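Local coordinates for conserved Protein MTH1675 (Methanothermobacter thermautotrophicus, PDB 1T57) that is of unknown function but binds flavin mononucleotide and magnesium, and carries a domain related to the alpha/beta domain of pyruvate kinase, at residues Thr80-Ala83 with Gly84-Glu87. Numbering follows the deposited sequence.
Sequences THHA and GFRE. With FMN (flavin mononucleotide), chain E.
F85 sends its CG anti to the backbone N (chi1 -177°), which lays the phenyl ring against H81, whose own CG is anti to its carbonyl carbon. The two rings meet obliquely, with centroids 3.9 Å apart and planes at 46°. Contact is tightest along one side of the phenyl ring, where F85 CD2 comes to 3.0 Å from H81 ND1 and F85 CE2 to 3.1 Å from H81 CE1. H81 ND1 is hydrogen-bonded to E92 OE2, which would help fix the rotation of the ring. F85 lies over one face of the imidazole, while its CD2-NE2 edge is turned to the flavin, with H81 CD2 3.3 Å from FMN C8.

H82 meets F85 differently. One face of its ring receives the methylene, with F85 CB 4.0 Å from the ring centroid and close to the ring normal, a CH-pi contact. H82 CE1 also reaches the edge of the phenyl ring, 3.7 Å from F85 CD1. The ring of H113 joins all three aromatics and completes the group, and its NE2 pairs with the backbone N of H82.

The chain reverses between them in a type II beta turn from H82 to F85, closed by F85 N to H82 O at 3.2 Å with an N-H...O angle of 146°. G84 takes the third turn position with a positive phi, the conformation for which type II turns favour glycine. Its own carbonyl accepts a hydrogen bond from N190 of the second subunit, placing the turn at a subunit interface. The whole is a glycine-containing type II turn with an aromatic cluster, in the loop following strand 75-79, and through T80 and H81 it forms part of the FMN pocket.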
loop_
_atom_site.group_PDB
_atom_site.type_symbol
_atom_site.label_atom_id
_atom_site.label_comp_id
_atom_site.label_asym_id
_atom_site.label_seq_id
_atom_site.Cartn_x
_atom_site.Cartn_y
_atom_site.Cartn_z
ATOM N N THR A 80 -26.645 7.373 -10.511
ATOM C CA THR A 80 -26.090 8.649 -10.917
ATOM C C THR A 80 -24.792 8.854 -10.134
ATOM O O THR A 80 -24.353 7.951 -9.401
ATOM C CB THR A 80 -27.083 9.784 -10.608
ATOM O OG1 THR A 80 -26.397 11.034 -10.609
ATOM C CG2 THR A 80 -27.735 9.562 -9.256
ATOM N N HIS A 81 -24.167 10.020 -10.304
ATOM C CA HIS A 81 -22.939 10.344 -9.579
ATOM C C HIS A 81 -23.242 10.567 -8.102
ATOM O O HIS A 81 -24.381 10.881 -7.743
ATOM C CB HIS A 81 -22.323 11.612 -10.148
ATOM C CG HIS A 81 -21.444 11.372 -11.330
ATOM N ND1 HIS A 81 -20.953 12.398 -12.108
ATOM C CD2 HIS A 81 -20.961 10.229 -11.864
ATOM C CE1 HIS A 81 -20.208 11.893 -13.075
ATOM N NE2 HIS A 81 -20.196 10.580 -12.951
ATOM N N HIS A 82 -22.235 10.411 -7.245
ATOM C CA HIS A 82 -22.442 10.603 -5.813
ATOM C C HIS A 82 -22.510 12.096 -5.581
ATOM O O HIS A 82 -21.991 12.860 -6.382
ATOM C CB HIS A 82 -21.293 10.012 -4.991
ATOM C CG HIS A 82 -20.012 10.792 -5.058
ATOM N ND1 HIS A 82 -19.018 10.517 -5.975
ATOM C CD2 HIS A 82 -19.531 11.781 -4.268
ATOM C CE1 HIS A 82 -17.976 11.300 -5.741
ATOM N NE2 HIS A 82 -18.263 12.076 -4.711
ATOM N N ALA A 83 -23.156 12.506 -4.498
ATOM C CA ALA A 83 -23.278 13.913 -4.168
ATOM C C ALA A 83 -21.879 14.395 -3.843
ATOM O O ALA A 83 -21.143 13.726 -3.120
ATOM C CB ALA A 83 -24.189 14.096 -2.959
ATOM N N GLY A 84 -21.496 15.541 -4.385
ATOM C CA GLY A 84 -20.171 16.044 -4.105
ATOM C C GLY A 84 -19.181 15.709 -5.196
ATOM O O GLY A 84 -18.024 16.123 -5.118
ATOM N N PHE A 85 -19.623 14.977 -6.215
ATOM C CA PHE A 85 -18.734 14.617 -7.311
ATOM C C PHE A 85 -18.217 15.871 -8.017
ATOM O O PHE A 85 -17.053 15.940 -8.409
ATOM C CB PHE A 85 -19.446 13.753 -8.336
ATOM C CG PHE A 85 -18.552 13.295 -9.452
ATOM C CD1 PHE A 85 -17.544 12.371 -9.207
ATOM C CD2 PHE A 85 -18.689 13.814 -10.736
ATOM C CE1 PHE A 85 -16.699 11.960 -10.216
ATOM C CE2 PHE A 85 -17.835 13.406 -11.767
ATOM C CZ PHE A 85 -16.839 12.481 -11.505
ATOM N N ARG A 86 -19.070 16.878 -8.154
ATOM C CA ARG A 86 -18.661 18.112 -8.815
ATOM C C ARG A 86 -18.589 19.278 -7.828
ATOM O O ARG A 86 -17.600 20.000 -7.810
ATOM C CB ARG A 86 -19.631 18.416 -9.956
ATOM C CG ARG A 86 -18.940 18.788 -11.256
ATOM C CD ARG A 86 -17.959 17.730 -11.748
ATOM N NE ARG A 86 -18.536 16.844 -12.753
ATOM C CZ ARG A 86 -17.823 16.251 -13.709
ATOM N NH1 ARG A 86 -16.511 16.460 -13.785
ATOM N NH2 ARG A 86 -18.417 15.435 -14.580
ATOM N N GLU A 87 -19.622 19.453 -7.003
ATOM C CA GLU A 87 -19.634 20.527 -6.015
ATOM C C GLU A 87 -20.064 20.030 -4.627
ATOM O O GLU A 87 -21.019 19.269 -4.501
ATOM C CB GLU A 87 -20.566 21.650 -6.466
ATOM C CG GLU A 87 -20.246 22.191 -7.841
ATOM C CD GLU A 87 -20.897 23.530 -8.084
ATOM O OE1 GLU A 87 -22.132 23.615 -7.930
ATOM O OE2 GLU A 87 -20.171 24.492 -8.423
HETATM N N1 FMN E . -17.889 8.237 -17.299
HETATM C C2 FMN E . -16.548 8.123 -17.646
HETATM O O2 FMN E . -16.180 8.377 -18.777
HETATM N N3 FMN E . -15.603 7.579 -16.818
HETATM C C4 FMN E . -15.918 7.301 -15.513
HETATM O O4 FMN E . -15.092 6.702 -14.812
HETATM C C4A FMN E . -17.263 7.377 -15.143
HETATM N N5 FMN E . -17.635 7.055 -13.858
HETATM C C5A FMN E . -18.971 6.863 -13.596
HETATM C C6 FMN E . -19.323 6.521 -12.301
HETATM C C7 FMN E . -20.637 6.437 -11.931
HETATM C C7M FMN E . -20.907 6.130 -10.494
HETATM C C8 FMN E . -21.575 7.139 -12.678
HETATM C C8M FMN E . -23.030 7.191 -12.244
HETATM C C9 FMN E . -21.234 7.524 -13.973
HETATM C C9A FMN E . -19.953 7.302 -14.489
HETATM N N10 FMN E . -19.557 7.901 -15.694
HETATM C C10 FMN E . -18.243 7.778 -16.070
HETATM C "C1'" FMN E . -20.547 8.439 -16.704
HETATM C "C2'" FMN E . -21.239 7.287 -17.379
HETATM O "O2'" FMN E . -20.237 6.398 -17.886
HETATM C "C3'" FMN E . -22.072 7.763 -18.548
HETATM O "O3'" FMN E . -21.294 8.494 -19.446
HETATM C "C4'" FMN E . -23.476 8.350 -18.327
HETATM O "O4'" FMN E . -24.013 8.418 -19.627
HETATM C "C5'" FMN E . -23.776 9.769 -17.896
HETATM O "O5'" FMN E . -25.171 9.842 -18.091
HETATM P P FMN E . -26.028 10.935 -18.902
HETATM O O1P FMN E . -27.447 10.739 -18.492
HETATM O O2P FMN E . -25.904 10.788 -20.431
HETATM O O3P FMN E . -25.519 12.308 -18.444
#